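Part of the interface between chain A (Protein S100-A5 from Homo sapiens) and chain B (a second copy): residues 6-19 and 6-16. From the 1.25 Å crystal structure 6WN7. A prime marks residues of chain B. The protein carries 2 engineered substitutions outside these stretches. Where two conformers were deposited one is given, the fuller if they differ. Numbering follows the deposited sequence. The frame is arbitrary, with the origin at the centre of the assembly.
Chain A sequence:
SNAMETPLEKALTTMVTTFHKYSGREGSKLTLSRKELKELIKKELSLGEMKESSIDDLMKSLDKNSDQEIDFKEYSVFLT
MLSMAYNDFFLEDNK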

# COMPACT_ATOMS: atom_id res chain seq x y z
N THR A 6 -7.00 0.21 13.40
CA THR A 6 -7.96 0.83 12.51
C THR A 6 -8.16 -0.06 11.28
O THR A 6 -7.37 -0.98 11.02
N PRO A 7 -9.22 0.19 10.50
CA PRO A 7 -9.39 -0.56 9.24
C PRO A 7 -8.20 -0.46 8.31
O PRO A 7 -7.88 -1.42 7.62
N LEU A 8 -7.56 0.71 8.26
CA LEU A 8 -6.40 0.88 7.41
C LEU A 8 -5.20 0.13 7.97
O LEU A 8 -4.40 -0.45 7.22
N GLU A 9 -5.04 0.13 9.28
CA GLU A 9 -3.94 -0.60 9.88
C GLU A 9 -4.08 -2.09 9.62
O GLU A 9 -3.10 -2.75 9.28
N LYS A 10 -5.27 -2.63 9.77
CA LYS A 10 -5.46 -4.05 9.48
C LYS A 10 -5.16 -4.35 8.02
O LYS A 10 -4.48 -5.33 7.71
N ALA A 11 -5.61 -3.48 7.13
CA ALA A 11 -5.30 -3.65 5.71
C ALA A 11 -3.81 -3.73 5.48
O ALA A 11 -3.33 -4.65 4.82
N LEU A 12 -3.07 -2.74 5.96
CA LEU A 12 -1.62 -2.72 5.75
C LEU A 12 -0.96 -3.94 6.37
O LEU A 12 0.04 -4.43 5.85
N THR A 13 -1.49 -4.44 7.47
CA THR A 13 -0.95 -5.63 8.10
C THR A 13 -1.16 -6.84 7.20
O THR A 13 -0.27 -7.69 7.04
N THR A 14 -2.32 -6.92 6.58
CA THR A 14 -2.61 -8.02 5.68
C THR A 14 -1.72 -7.98 4.46
O THR A 14 -1.28 -9.02 3.97
N MET A 15 -1.46 -6.79 3.93
CA MET A 15 -0.53 -6.69 2.82
C MET A 15 0.82 -7.28 3.19
O MET A 15 1.45 -7.98 2.38
N VAL A 16 1.28 -7.02 4.41
CA VAL A 16 2.60 -7.50 4.83
C VAL A 16 2.59 -9.01 5.09
O VAL A 16 3.50 -9.72 4.66
N THR A 17 1.58 -9.52 5.81
CA THR A 17 1.57 -10.95 6.13
C THR A 17 1.38 -11.81 4.88
O THR A 17 1.95 -12.89 4.78
N THR A 18 0.62 -11.32 3.91
CA THR A 18 0.39 -12.07 2.67
C THR A 18 1.69 -12.32 1.91
O THR A 18 1.88 -13.40 1.35
N PHE A 19 2.58 -11.34 1.87
CA PHE A 19 3.89 -11.52 1.25
C PHE A 19 4.66 -12.65 1.93
O PHE A 19 5.13 -13.57 1.26
N THR B 6 -10.97 -11.98 -0.92
CA THR B 6 -9.87 -12.43 -0.08
C THR B 6 -9.51 -11.31 0.89
O THR B 6 -9.85 -10.16 0.66
N PRO B 7 -8.78 -11.62 1.98
CA PRO B 7 -8.27 -10.53 2.82
C PRO B 7 -7.38 -9.56 2.07
O PRO B 7 -7.51 -8.36 2.25
N LEU B 8 -6.50 -10.05 1.21
CA LEU B 8 -5.66 -9.13 0.45
C LEU B 8 -6.49 -8.27 -0.50
O LEU B 8 -6.18 -7.09 -0.69
N GLU B 9 -7.54 -8.83 -1.10
CA GLU B 9 -8.37 -8.03 -2.00
C GLU B 9 -9.12 -6.97 -1.22
O GLU B 9 -9.22 -5.83 -1.67
N LYS B 10 -9.64 -7.32 -0.05
CA LYS B 10 -10.34 -6.31 0.74
C LYS B 10 -9.38 -5.25 1.25
O LYS B 10 -9.79 -4.10 1.45
N ALA B 11 -8.12 -5.62 1.49
CA ALA B 11 -7.12 -4.67 1.96
C ALA B 11 -6.83 -3.62 0.91
O ALA B 11 -6.78 -2.43 1.22
N LEU B 12 -6.65 -4.04 -0.34
CA LEU B 12 -6.41 -3.09 -1.41
C LEU B 12 -7.63 -2.20 -1.65
O LEU B 12 -7.49 -1.01 -1.95
N THR B 13 -8.83 -2.77 -1.53
CA THR B 13 -10.04 -1.96 -1.64
C THR B 13 -10.07 -0.90 -0.55
O THR B 13 -10.52 0.22 -0.79
N THR B 14 -9.61 -1.26 0.65
CA THR B 14 -9.59 -0.33 1.76
C THR B 14 -8.62 0.82 1.52
O THR B 14 -8.90 1.97 1.88
N MET B 15 -7.48 0.54 0.89
CA MET B 15 -6.56 1.61 0.56
C MET B 15 -7.26 2.70 -0.23
O MET B 15 -7.02 3.89 -0.01
N VAL B 16 -8.13 2.30 -1.16
CA VAL B 16 -8.80 3.22 -2.07
C VAL B 16 -9.92 3.97 -1.37
O VAL B 16 -10.00 5.19 -1.41

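The helical segments 7-19 of chain A and 7-16 of chain B run at 134° between their N-to-C directions, nearer antiparallel than parallel, and their axes close to 8.6 Å. The register centres on alanine: the CA atoms of Ala11 and Ala11′ lie 4.3 Å apart, and on one side of this point Leu8 matches Thr14′, on the other Met15 matches Leu8′. The residue at this close approach carries a single methyl as its side chain. Both alanine CA-to-CB bonds point toward the partner; Ala11 CB stands 3.9 Å from Ala11′ CB, and Ala11′ CB also rests 3.6 Å from the backbone atom Ala11 O, so a methyl packs directly against main chain.

The threonines at 14 also point toward the opposite helix. Thr14 (chi1 -63°) and Thr14′ (chi1 -75°) are both in the m well, and the methyl makes the closest contacts. Thr14′ CG2 lies 3.8 Å from Pro7 O and 3.8 Å from Ala11 CB, filling the groove between successive turns of chain A. The reciprocal bump is similar: Thr14 CG2 sits 3.8 Å from Pro7′ C and 3.9 Å from Leu8′ N, against the first turn of the chain B helix, with Pro7′ CB at 3.9 Å. Each hydroxyl instead lies near its own helix, with Thr14 OG1 3.1 Å from Lys10 O and Thr14′ OG1 3.1 Å from Lys10′ O.

Methionine supplies the largest buried areas, 66 Å² for Met15 and 73 Å² for Met15′. Both leave CA sideways, yet their ends come nearer the partner. Met15′ is the clear knob: with chi1 and chi2 both m and chi3 at 96°, it sits in a hole formed by Leu8, Ala11, Leu12 and Met15. Its CE is 3.1 Å from Leu8 CD1 and 3.3 Å from Ala11 CB, while its SD lies 4.1 Å from Leu12 CD2. Met15 takes a different shape, m then t with chi3 at -133°, and its CE reaches 3.9 Å from Ala11′ O and 4.1 Å from Ala11′ CB. The two thioether methyls meet at 3.1 Å, Met15 CE to Met15′ CE. That is very short for carbons, and Met15 was deposited in two conformers, of which one is described here.

Leu8 and Leu8′ share the t, p rotamer but are covered unequally, by 31 and 58 Å². Leu8′ CD1 approaches Met15 CG at 4.2 Å, and its CD2 meets Thr18 CG2 at 3.8 Å. Thr18, chi1 m, can present that methyl while its hydroxyl is satisfied within its own helix: Thr18 OG1 donates to Thr14 O at 2.5 Å.

No hydrogen bond crosses between the stretches, so fit is chiefly apolar, over 462 Å² of buried surface. The side-chain hydrogen bonds described here stay within one chain. Thr6 OG1 caps its helix by accepting from Glu9 N at 3.3 Å, and Thr6′ OG1 accepts from Glu9′ N at 2.9 Å; the CA-to-CB bonds of both glutamates point away from the other stretch.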

# COMPACT_ATOMS: atom_id res chain seq x y z
CB THR A 6 -7.47 2.22 12.12
OG1 THR A 6 -6.15 2.15 11.59
CG2 THR A 6 -7.43 3.13 13.32
CB PRO A 7 -10.64 0.08 8.61
CG PRO A 7 -11.34 0.71 9.72
CD PRO A 7 -10.33 1.13 10.74
CB LEU A 8 -6.07 2.36 7.30
CG LEU A 8 -4.84 2.66 6.47
CD1 LEU A 8 -5.10 2.41 5.00
CD2 LEU A 8 -4.38 4.09 6.75
CB GLU A 9 -3.89 -0.29 11.38
CG GLU A 9 -3.23 1.07 11.64
CD GLU A 9 -3.30 1.53 13.08
OE1 GLU A 9 -3.93 0.86 13.92
OE2 GLU A 9 -2.70 2.60 13.33
CB LYS A 10 -6.86 -4.49 9.91
CG LYS A 10 -7.04 -4.40 11.42
CD LYS A 10 -8.28 -5.13 11.94
CE LYS A 10 -8.03 -5.84 13.27
NZ LYS A 10 -9.01 -6.94 13.50
CB ALA A 11 -5.87 -2.46 4.94
CB LEU A 12 -1.03 -1.44 6.33
CG LEU A 12 -1.45 -0.16 5.62
CD1 LEU A 12 -1.28 1.04 6.47
CD2 LEU A 12 -0.64 0.02 4.36
CB THR A 13 -1.66 -5.83 9.43
OG1 THR A 13 -1.34 -4.75 10.31
CG2 THR A 13 -1.23 -7.11 10.07
CB THR A 14 -4.08 -7.95 5.28
OG1 THR A 14 -4.86 -8.13 6.46
CG2 THR A 14 -4.38 -9.00 4.25
CB MET A 15 -0.36 -5.23 2.41
CG MET A 15 -1.62 -4.63 1.84
SD MET A 15 -1.52 -2.84 1.75
CE MET A 15 -3.08 -2.40 2.43
CB VAL A 16 3.12 -6.73 6.06
CG1 VAL A 16 4.43 -7.34 6.54
CG2 VAL A 16 3.36 -5.28 5.76
CB THR A 17 0.56 -11.27 7.22
OG1 THR A 17 -0.77 -11.03 6.76
CG2 THR A 17 0.79 -10.39 8.43
CB THR A 18 -0.62 -11.31 1.82
OG1 THR A 18 -1.80 -11.08 2.59
CG2 THR A 18 -0.99 -12.10 0.60
CB PHE A 19 4.68 -10.22 1.35
CG PHE A 19 6.10 -10.32 0.86
CD1 PHE A 19 6.39 -10.11 -0.45
CD2 PHE A 19 7.14 -10.59 1.73
CE1 PHE A 19 7.66 -10.18 -0.89
CE2 PHE A 19 8.43 -10.65 1.28
CZ PHE A 19 8.68 -10.46 -0.02
CB THR B 6 -8.61 -12.78 -0.87
OG1 THR B 6 -8.05 -11.61 -1.47
CG2 THR B 6 -8.91 -13.78 -1.94
CB PRO B 7 -7.50 -11.26 3.93
CG PRO B 7 -7.97 -12.65 3.87
CD PRO B 7 -8.34 -12.94 2.46
CB LEU B 8 -4.59 -9.90 -0.30
CG LEU B 8 -3.69 -9.01 -1.16
CD1 LEU B 8 -2.95 -7.96 -0.31
CD2 LEU B 8 -2.75 -9.88 -1.95
CB GLU B 9 -9.34 -8.90 -2.79
CG GLU B 9 -8.67 -9.75 -3.86
CD GLU B 9 -9.65 -10.66 -4.58
OE1 GLU B 9 -9.69 -10.60 -5.81
OE2 GLU B 9 -10.37 -11.44 -3.94
CB LYS B 10 -11.03 -6.98 1.91
CG LYS B 10 -12.11 -7.92 1.53
CD LYS B 10 -12.72 -8.48 2.80
CE LYS B 10 -13.68 -9.64 2.53
NZ LYS B 10 -14.08 -10.34 3.79
CB ALA B 11 -5.83 -5.42 2.33
CB LEU B 12 -6.02 -3.85 -2.67
CG LEU B 12 -4.76 -4.68 -2.55
CD1 LEU B 12 -4.65 -5.57 -3.73
CD2 LEU B 12 -3.57 -3.77 -2.46
CB THR B 13 -11.27 -2.85 -1.56
OG1 THR B 13 -11.27 -3.75 -2.65
CG2 THR B 13 -12.48 -2.00 -1.65
CB THR B 14 -9.29 -1.12 3.04
OG1 THR B 14 -10.48 -1.85 3.41
CG2 THR B 14 -8.81 -0.25 4.18
CB MET B 15 -5.40 1.08 -0.30
CG MET B 15 -4.53 0.05 0.35
SD MET B 15 -3.78 0.65 1.85
CE MET B 15 -4.94 0.00 3.03
CB VAL B 16 -9.31 2.44 -3.31
CG1 VAL B 16 -10.09 3.36 -4.26
CG2 VAL B 16 -8.15 1.72 -4.01